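Local structure of Lin1840 protein (Listeria innocua serovar 6a, 4ZOC) at residues A[150-155]-A[407-412]; A[103-108]-A[524-529]; A[402-407]-A[466-471]. The protein probably hydrolyses terminal, non-reducing beta-D-glucosyl residues with release of beta-D-glucose, as a family 3 glycoside hydrolase involved in beta-1,2-glucan metabolism. The protein carries 2 engineered substitutions. All blocks are in the same frame, centred on the assembly; numbering follows the deposited sequence.

Contact 1. Residues A[150-155]-A[407-412]; sequences VMESTG and GGWNVY
M151 reaches G408 and W409 by folding its side chain: CG is tucked between the backbone N and the carbonyl carbon (chi1 57°), and bends at chi2 and chi3 then carry SD and CE across to the 407-412 loop. W409 sets its indole with CG on the side of its own backbone N (chi1 -84°), and the two side chains cross at about a right angle. The sulfur sits at the edge of the indole, in the ring plane and 5.1 Å from SD to the centroid of the W409 five-membered ring, which makes this a Met-aromatic contact of the edge type. CE, beyond the sulfur, meets W409 CB at 3.9 Å and G408 O at 3.5 Å. SD also lies against the glycine backbone, 3.7 Å from G408 C, a snug fit at a residue without a side chain.

E152 comes to the pyrrole end of the same indole. Its chain is extended beyond CG and lays the methylene CG 3.5 Å from W409 CD1, while OE2 stands 3.0 Å from W409 NE1 and is tilted from the ring, the carboxylate and indole planes being 52° apart. The main polar partner of that carboxylate is R149, which forms a salt bridge with OE2 and also touches W409.

W409 lines the beta-D-glucopyranose pocket, so M151 at its edge and E152 near its pyrrole nitrogen pack against a residue that meets the sugar. G408 O accepts a hydrogen bond from H94. The contact joins the N-terminal TIM-barrel domain to the C-terminal domain of family 3: the 150-155 loop, between strand 133-134 of the TIM barrel and helix 158-173, meets the loop linking strand 393-397 to helix 421-426.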
loop_
_atom_site.group_PDB
_atom_site.type_symbol
_atom_site.label_atom_id
_atom_site.label_comp_id
_atom_site.label_asym_id
_atom_site.label_seq_id
_atom_site.Cartn_x
_atom_site.Cartn_y
_atom_site.Cartn_z
ATOM N N VAL A 150 -13.388 1.744 7.694
ATOM C CA VAL A 150 -13.154 0.506 8.379
ATOM C C VAL A 150 -14.278 0.253 9.379
ATOM O O VAL A 150 -14.584 -0.928 9.637
ATOM C CB VAL A 150 -11.774 0.372 9.090
ATOM C CG1 VAL A 150 -10.657 0.435 8.041
ATOM C CG2 VAL A 150 -11.553 1.433 10.134
ATOM N N MET A 151 -14.889 1.308 9.931
ATOM C CA MET A 151 -15.934 1.102 10.956
ATOM C C MET A 151 -17.129 0.321 10.415
ATOM O O MET A 151 -17.881 -0.225 11.183
ATOM C CB MET A 151 -16.445 2.437 11.497
ATOM C CG MET A 151 -17.007 3.396 10.405
ATOM S SD MET A 151 -18.597 4.154 10.788
ATOM C CE MET A 151 -19.627 2.714 10.880
ATOM N N GLU A 152 -17.297 0.335 9.101
ATOM C CA GLU A 152 -18.435 -0.322 8.394
ATOM C C GLU A 152 -18.196 -1.767 8.078
ATOM O O GLU A 152 -19.125 -2.450 7.719
ATOM C CB GLU A 152 -18.748 0.411 7.096
ATOM C CG GLU A 152 -19.225 1.842 7.278
ATOM C CD GLU A 152 -19.081 2.593 5.980
ATOM O OE1 GLU A 152 -19.815 2.270 5.022
ATOM O OE2 GLU A 152 -18.270 3.550 5.944
ATOM N N SER A 153 -16.937 -2.198 8.114
ATOM C CA SER A 153 -16.525 -3.530 7.736
ATOM C C SER A 153 -16.410 -4.360 8.985
ATOM O O SER A 153 -16.243 -3.802 10.046
ATOM C CB SER A 153 -15.148 -3.428 7.038
ATOM O OG SER A 153 -14.666 -4.760 6.675
ATOM N N THR A 154 -16.397 -5.712 8.857
ATOM C CA THR A 154 -16.105 -6.549 9.966
ATOM C C THR A 154 -14.618 -6.862 10.077
ATOM O O THR A 154 -14.256 -7.689 10.965
ATOM C CB THR A 154 -17.041 -7.818 10.019
ATOM O OG1 THR A 154 -17.043 -8.546 8.755
ATOM C CG2 THR A 154 -18.497 -7.350 10.343
ATOM N N GLY A 155 -13.750 -6.325 9.189
ATOM C CA GLY A 155 -12.301 -6.394 9.446
ATOM C C GLY A 155 -11.448 -7.012 8.327
ATOM O O GLY A 155 -11.813 -6.984 7.119
ATOM N N GLY A 407 -21.836 6.021 17.223
ATOM C CA GLY A 407 -21.035 5.671 16.047
ATOM C C GLY A 407 -21.329 6.447 14.838
ATOM O O GLY A 407 -22.363 7.042 14.714
ATOM N N GLY A 408 -20.430 6.372 13.894
ATOM C CA GLY A 408 -20.679 6.844 12.554
ATOM C C GLY A 408 -21.694 5.971 11.814
ATOM O O GLY A 408 -22.076 4.864 12.259
ATOM N N TRP A 409 -22.158 6.472 10.685
ATOM C CA TRP A 409 -23.193 5.810 9.924
ATOM C C TRP A 409 -24.405 5.494 10.819
ATOM O O TRP A 409 -24.996 4.416 10.834
ATOM C CB TRP A 409 -22.629 4.618 9.168
ATOM C CG TRP A 409 -22.034 5.027 7.882
ATOM C CD1 TRP A 409 -20.690 4.981 7.544
ATOM C CD2 TRP A 409 -22.709 5.597 6.758
ATOM N NE1 TRP A 409 -20.505 5.503 6.305
ATOM C CE2 TRP A 409 -21.723 5.891 5.784
ATOM C CE3 TRP A 409 -24.049 5.885 6.471
ATOM C CZ2 TRP A 409 -22.053 6.429 4.524
ATOM C CZ3 TRP A 409 -24.383 6.420 5.191
ATOM C CH2 TRP A 409 -23.419 6.698 4.261
ATOM N N ASN A 410 -24.791 6.524 11.520
ATOM C CA ASN A 410 -25.997 6.511 12.336
ATOM C C ASN A 410 -26.930 7.640 11.863
ATOM O O ASN A 410 -26.862 8.753 12.332
ATOM C CB ASN A 410 -25.629 6.685 13.805
ATOM C CG ASN A 410 -26.819 7.000 14.625
ATOM O OD1 ASN A 410 -27.872 6.417 14.421
ATOM N ND2 ASN A 410 -26.688 7.958 15.511
ATOM N N VAL A 411 -27.746 7.357 10.870
ATOM C CA VAL A 411 -28.560 8.344 10.155
ATOM C C VAL A 411 -29.826 8.681 10.922
ATOM O O VAL A 411 -30.307 9.817 10.832
ATOM C CB VAL A 411 -28.839 7.888 8.690
ATOM C CG1 VAL A 411 -29.754 8.817 7.920
ATOM C CG2 VAL A 411 -27.520 7.773 7.918
ATOM N N TYR A 412 -30.334 7.729 11.708
ATOM C CA TYR A 412 -31.660 7.839 12.291
ATOM C C TYR A 412 -31.712 7.794 13.809
ATOM O O TYR A 412 -32.688 8.233 14.379
ATOM C CB TYR A 412 -32.556 6.748 11.710
ATOM C CG TYR A 412 -32.765 6.906 10.222
ATOM C CD1 TYR A 412 -33.745 7.771 9.719
ATOM C CD2 TYR A 412 -31.996 6.164 9.307
ATOM C CE1 TYR A 412 -33.933 7.887 8.334
ATOM C CE2 TYR A 412 -32.150 6.296 7.899
ATOM C CZ TYR A 412 -33.145 7.162 7.431
ATOM O OH TYR A 412 -33.400 7.365 6.097
#

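Contact 2. Residues A[103-108]-A[524-529]; sequences PLALGC and ELWFPG
W526 lies with one indole face against the helix 103-108, where L104 and A105 cover it, and with the opposite face against E524, two residues earlier in the chain, whose CG sits 3.5 Å above the plane toward the rim. On the helix side A105 makes a CH-pi contact, its CA 3.9 Å from the centroid of the W526 five-membered ring and 25° off the normal, while A105 CB packs 3.4 Å from W526 CD1. L104 covers the six-membered ring near its rim, CD2 being 3.7 Å from W526 CZ3.

C108, one turn further on, approaches obliquely: SG is 4.3 Å from the centroid of the five-membered ring, a Cys sulfur-aromatic contact. SG is also 3.4 Å from W526 NE1, a buried nitrogen that has no hydrogen-bond partner in the model. E524 has a second hold on the tryptophan, since OE1 accepts from W526 N at 2.9 Å, while OE2 is bonded to N506.

This buried packing joins the TIM-barrel domain to the following one. Helix 103-108, which follows barrel strand 87-90 and also touches helix 361-374 through A105, is pressed onto the loop between strand 521-524 and helix 532-541.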
loop_
_atom_site.group_PDB
_atom_site.type_symbol
_atom_site.label_atom_id
_atom_site.label_comp_id
_atom_site.label_asym_id
_atom_site.label_seq_id
_atom_site.Cartn_x
_atom_site.Cartn_y
_atom_site.Cartn_z
ATOM N N PRO A 103 -20.244 -1.816 12.737
ATOM C CA PRO A 103 -19.908 -3.123 12.226
ATOM C C PRO A 103 -18.528 -3.709 12.626
ATOM O O PRO A 103 -18.434 -4.922 12.788
ATOM C CB PRO A 103 -20.076 -2.932 10.718
ATOM C CG PRO A 103 -21.213 -1.960 10.649
ATOM C CD PRO A 103 -20.948 -1.016 11.744
ATOM N N LEU A 104 -17.489 -2.872 12.718
ATOM C CA LEU A 104 -16.130 -3.351 13.056
ATOM C C LEU A 104 -16.199 -3.989 14.449
ATOM O O LEU A 104 -15.580 -4.984 14.689
ATOM C CB LEU A 104 -15.154 -2.192 12.981
ATOM C CG LEU A 104 -13.693 -2.650 13.089
ATOM C CD1 LEU A 104 -13.344 -3.834 12.194
ATOM C CD2 LEU A 104 -12.757 -1.503 12.897
ATOM N N ALA A 105 -16.987 -3.406 15.351
ATOM C CA ALA A 105 -17.217 -3.985 16.694
ATOM C C ALA A 105 -17.980 -5.315 16.570
ATOM O O ALA A 105 -17.657 -6.322 17.214
ATOM C CB ALA A 105 -17.952 -3.029 17.562
ATOM N N LEU A 106 -18.997 -5.344 15.726
ATOM C CA LEU A 106 -19.736 -6.575 15.540
ATOM C C LEU A 106 -18.783 -7.677 15.033
ATOM O O LEU A 106 -18.986 -8.818 15.283
ATOM C CB LEU A 106 -20.960 -6.406 14.628
ATOM C CG LEU A 106 -22.034 -5.439 15.130
ATOM C CD1 LEU A 106 -23.143 -5.237 14.130
ATOM C CD2 LEU A 106 -22.574 -5.907 16.453
ATOM N N GLY A 107 -17.811 -7.336 14.231
ATOM C CA GLY A 107 -16.833 -8.293 13.690
ATOM C C GLY A 107 -16.129 -8.904 14.924
ATOM O O GLY A 107 -15.961 -10.108 15.032
ATOM N N CYS A 108 -15.815 -8.069 15.862
ATOM C CA CYS A 108 -15.101 -8.546 17.113
ATOM C C CYS A 108 -15.941 -9.501 18.011
ATOM O O CYS A 108 -15.391 -10.189 18.830
ATOM C CB CYS A 108 -14.570 -7.399 17.952
ATOM S SG CYS A 108 -13.353 -6.342 17.119
ATOM N N GLU A 524 -11.624 -2.014 24.931
ATOM C CA GLU A 524 -12.004 -1.483 23.642
ATOM C C GLU A 524 -13.493 -1.657 23.430
ATOM O O GLU A 524 -13.985 -2.782 23.234
ATOM C CB GLU A 524 -11.173 -2.175 22.554
ATOM C CG GLU A 524 -11.667 -1.883 21.114
ATOM C CD GLU A 524 -11.470 -0.447 20.695
ATOM O OE1 GLU A 524 -12.312 0.421 21.125
ATOM O OE2 GLU A 524 -10.478 -0.189 19.981
ATOM N N LEU A 525 -14.213 -0.563 23.565
ATOM C CA LEU A 525 -15.698 -0.561 23.429
ATOM C C LEU A 525 -16.145 -0.234 22.043
ATOM O O LEU A 525 -17.357 -0.374 21.777
ATOM C CB LEU A 525 -16.362 0.467 24.350
ATOM C CG LEU A 525 -16.226 -0.140 25.723
ATOM C CD1 LEU A 525 -15.593 0.738 26.745
ATOM C CD2 LEU A 525 -17.230 -1.106 26.219
ATOM N N TRP A 526 -15.215 0.215 21.177
ATOM C CA TRP A 526 -15.556 0.735 19.839
ATOM C C TRP A 526 -16.655 1.829 20.016
ATOM O O TRP A 526 -16.559 2.693 20.896
ATOM C CB TRP A 526 -15.996 -0.383 18.933
ATOM C CG TRP A 526 -14.937 -1.449 18.730
ATOM C CD1 TRP A 526 -14.956 -2.736 19.180
ATOM C CD2 TRP A 526 -13.779 -1.332 17.894
ATOM N NE1 TRP A 526 -13.833 -3.424 18.694
ATOM C CE2 TRP A 526 -13.125 -2.592 17.878
ATOM C CE3 TRP A 526 -13.248 -0.296 17.113
ATOM C CZ2 TRP A 526 -11.897 -2.807 17.156
ATOM C CZ3 TRP A 526 -12.070 -0.541 16.365
ATOM C CH2 TRP A 526 -11.425 -1.788 16.403
ATOM N N PHE A 527 -17.685 1.836 19.197
ATOM C CA PHE A 527 -18.892 2.610 19.553
ATOM C C PHE A 527 -20.032 1.613 19.715
ATOM O O PHE A 527 -20.448 0.971 18.781
ATOM C CB PHE A 527 -19.185 3.649 18.490
ATOM C CG PHE A 527 -18.171 4.743 18.409
ATOM C CD1 PHE A 527 -17.837 5.522 19.520
ATOM C CD2 PHE A 527 -17.501 5.000 17.192
ATOM C CE1 PHE A 527 -16.997 6.615 19.396
ATOM C CE2 PHE A 527 -16.664 6.043 17.091
ATOM C CZ PHE A 527 -16.396 6.860 18.179
ATOM N N PRO A 528 -20.526 1.434 20.963
ATOM C CA PRO A 528 -21.480 0.337 21.175
ATOM C C PRO A 528 -22.909 0.636 20.758
ATOM O O PRO A 528 -23.723 -0.320 20.640
ATOM C CB PRO A 528 -21.457 0.101 22.684
ATOM C CG PRO A 528 -20.189 0.721 23.150
ATOM C CD PRO A 528 -19.912 1.894 22.207
ATOM N N GLY A 529 -23.226 1.925 20.561
ATOM C CA GLY A 529 -24.606 2.353 20.205
ATOM C C GLY A 529 -25.377 2.834 21.411
ATOM O O GLY A 529 -24.836 3.345 22.392
#

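Contact 3. Residues A[402-407]-A[466-471]; sequences SPDILG and EKNEWG
D404 points its side chain at N468, and its two oxygens each find a partner. CB starts the chain on the 402-407 side, and CG, set anti to the backbone N (chi1 -172°), brings the carboxylate to the first residue of the short 3-10 segment 468-470. OD1 takes a hydrogen bond from N468 ND2, 2.8 Å long and nearly straight at 167°, on its syn side. The oxygen lies close to the amide plane of N468, although the amide and carboxylate planes are almost perpendicular. OD2 accepts from the backbone at N468 N, 2.9 Å away and also on the syn side, and it rests 3.4 Å from K467 CA. Water 2 donates to OD2 and accepts from E469 N, so it extends the grip to the next residue of the turn.

N468 CB also packs against the G407 backbone, 3.7 Å from G407 C. Between the two backbones, water 1 donates to D404 O and to E466 O, 2.7 Å from each of these atoms. At the foot of D404, S402 OG accepts from D404 N in an ST turn.

Both loops follow strands of the same mixed sheet, 393-397 and 459-465, and the second subunit of the assembly reaches the 466-471 loop, where its R582 bonds to E469 O. Chemically, one carboxylate held by an amide N-H, a backbone N-H and a water should be held in its rotation, and these donors, with the N-terminal end of the short 3-10 turn, would be expected to favour its ionised form.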
loop_
_atom_site.group_PDB
_atom_site.type_symbol
_atom_site.label_atom_id
_atom_site.label_comp_id
_atom_site.label_asym_id
_atom_site.label_seq_id
_atom_site.Cartn_x
_atom_site.Cartn_y
_atom_site.Cartn_z
ATOM N N SER A 402 -19.499 12.550 27.185
ATOM C CA SER A 402 -19.865 12.814 25.789
ATOM C C SER A 402 -21.040 11.923 25.372
ATOM O O SER A 402 -20.989 10.700 25.558
ATOM C CB SER A 402 -18.716 12.561 24.838
ATOM O OG SER A 402 -19.111 12.688 23.505
ATOM N N PRO A 403 -22.042 12.534 24.697
ATOM C CA PRO A 403 -23.125 11.714 24.134
ATOM C C PRO A 403 -22.796 11.045 22.798
ATOM O O PRO A 403 -23.621 10.268 22.269
ATOM C CB PRO A 403 -24.282 12.706 23.927
ATOM C CG PRO A 403 -23.593 14.045 23.844
ATOM C CD PRO A 403 -22.295 13.972 24.585
ATOM N N ASP A 404 -21.595 11.322 22.260
ATOM C CA ASP A 404 -21.174 10.792 20.954
ATOM C C ASP A 404 -20.641 9.349 21.089
ATOM O O ASP A 404 -19.420 9.059 20.957
ATOM C CB ASP A 404 -20.168 11.718 20.324
ATOM C CG ASP A 404 -19.811 11.343 18.882
ATOM O OD1 ASP A 404 -20.448 10.455 18.253
ATOM O OD2 ASP A 404 -18.834 11.938 18.404
ATOM N N ILE A 405 -21.557 8.450 21.333
ATOM C CA ILE A 405 -21.250 6.984 21.496
ATOM C C ILE A 405 -22.068 6.076 20.601
ATOM O O ILE A 405 -21.943 4.860 20.727
ATOM C CB ILE A 405 -21.375 6.462 22.982
ATOM C CG1 ILE A 405 -22.578 7.042 23.694
ATOM C CG2 ILE A 405 -20.116 6.882 23.778
ATOM C CD1 ILE A 405 -23.905 6.646 23.102
ATOM N N LEU A 406 -22.814 6.656 19.639
ATOM C CA LEU A 406 -23.692 5.868 18.751
ATOM C C LEU A 406 -22.975 5.427 17.517
ATOM O O LEU A 406 -23.438 4.494 16.866
ATOM C CB LEU A 406 -24.935 6.632 18.325
ATOM C CG LEU A 406 -25.837 7.180 19.492
ATOM C CD1 LEU A 406 -27.044 7.900 18.924
ATOM C CD2 LEU A 406 -26.222 6.082 20.419
ATOM N N GLY A 407 -21.836 6.021 17.223
ATOM C CA GLY A 407 -21.035 5.671 16.047
ATOM C C GLY A 407 -21.329 6.447 14.838
ATOM O O GLY A 407 -22.363 7.042 14.714
ATOM N N GLU A 466 -12.422 8.796 20.056
ATOM C CA GLU A 466 -12.636 9.594 18.911
ATOM C C GLU A 466 -14.024 10.194 18.871
ATOM O O GLU A 466 -14.969 9.553 19.229
ATOM C CB GLU A 466 -12.489 8.754 17.617
ATOM C CG GLU A 466 -11.102 8.099 17.393
ATOM C CD GLU A 466 -11.024 7.432 16.041
ATOM O OE1 GLU A 466 -11.856 6.517 15.787
ATOM O OE2 GLU A 466 -10.114 7.840 15.230
ATOM N N LYS A 467 -14.141 11.382 18.263
ATOM C CA LYS A 467 -15.446 11.839 17.774
ATOM C C LYS A 467 -15.814 10.978 16.590
ATOM O O LYS A 467 -14.931 10.613 15.777
ATOM C CB LYS A 467 -15.417 13.268 17.300
ATOM C CG LYS A 467 -15.052 14.289 18.359
ATOM C CD LYS A 467 -15.152 15.684 17.774
ATOM C CE LYS A 467 -15.942 16.590 18.689
ATOM N NZ LYS A 467 -15.140 17.819 18.773
ATOM N N ASN A 468 -17.116 10.695 16.417
ATOM C CA ASN A 468 -17.441 9.791 15.285
ATOM C C ASN A 468 -17.093 10.415 13.941
ATOM O O ASN A 468 -16.732 9.690 13.005
ATOM C CB ASN A 468 -18.872 9.232 15.290
ATOM C CG ASN A 468 -19.862 10.142 14.654
ATOM O OD1 ASN A 468 -19.828 10.375 13.448
ATOM N ND2 ASN A 468 -20.712 10.726 15.457
ATOM N N GLU A 469 -17.110 11.747 13.847
ATOM C CA GLU A 469 -16.837 12.403 12.548
ATOM C C GLU A 469 -15.371 12.279 12.092
ATOM O O GLU A 469 -15.017 12.655 10.988
ATOM C CB GLU A 469 -17.179 13.896 12.632
ATOM C CG GLU A 469 -16.318 14.655 13.595
ATOM C CD GLU A 469 -16.625 16.146 13.661
ATOM O OE1 GLU A 469 -17.672 16.514 14.131
ATOM O OE2 GLU A 469 -15.847 16.973 13.242
ATOM N N TRP A 470 -14.516 11.737 12.952
ATOM C CA TRP A 470 -13.139 11.460 12.532
ATOM C C TRP A 470 -12.996 10.155 11.768
ATOM O O TRP A 470 -11.925 9.826 11.362
ATOM C CB TRP A 470 -12.259 11.460 13.732
ATOM C CG TRP A 470 -12.195 12.807 14.457
ATOM C CD1 TRP A 470 -12.577 13.995 13.979
ATOM C CD2 TRP A 470 -11.692 13.042 15.789
ATOM N NE1 TRP A 470 -12.416 14.957 14.916
ATOM C CE2 TRP A 470 -11.895 14.421 16.062
ATOM C CE3 TRP A 470 -11.169 12.202 16.794
ATOM C CZ2 TRP A 470 -11.499 15.042 17.264
ATOM C CZ3 TRP A 470 -10.772 12.809 18.047
ATOM C CH2 TRP A 470 -10.949 14.237 18.257
ATOM N N GLY A 471 -14.120 9.445 11.587
ATOM C CA GLY A 471 -14.212 8.255 10.772
ATOM C C GLY A 471 -15.481 8.307 9.949
ATOM O O GLY A 471 -16.093 9.363 9.767
HETATM O O HOH W 1 -16.879 10.016 21.052
HETATM O O HOH W 2 -18.556 13.507 15.756
#

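Overall arrangement
Contacts 1 and 2 are buried and both join the TIM-barrel domain to the domain after it, whereas contact 3 is partly buried and stays within that second domain. Their chemistry follows this placing: sulfur and apolar groups around a tryptophan in the first two, with a carboxylate beside the ring in contact 1, against a carboxylate hydrogen-bonded to a side-chain amide, a backbone N-H and one water in contact 3. The segments also adjoin. M151 O and L104 N, 3.1 Å apart, probably hydrogen-bond between contacts 1 and 2; G529 N and I405 O, 3.2 Å apart, probably do so between contacts 2 and 3. G407 lies in segments of contacts 1 and 3, touching across only in contact 3.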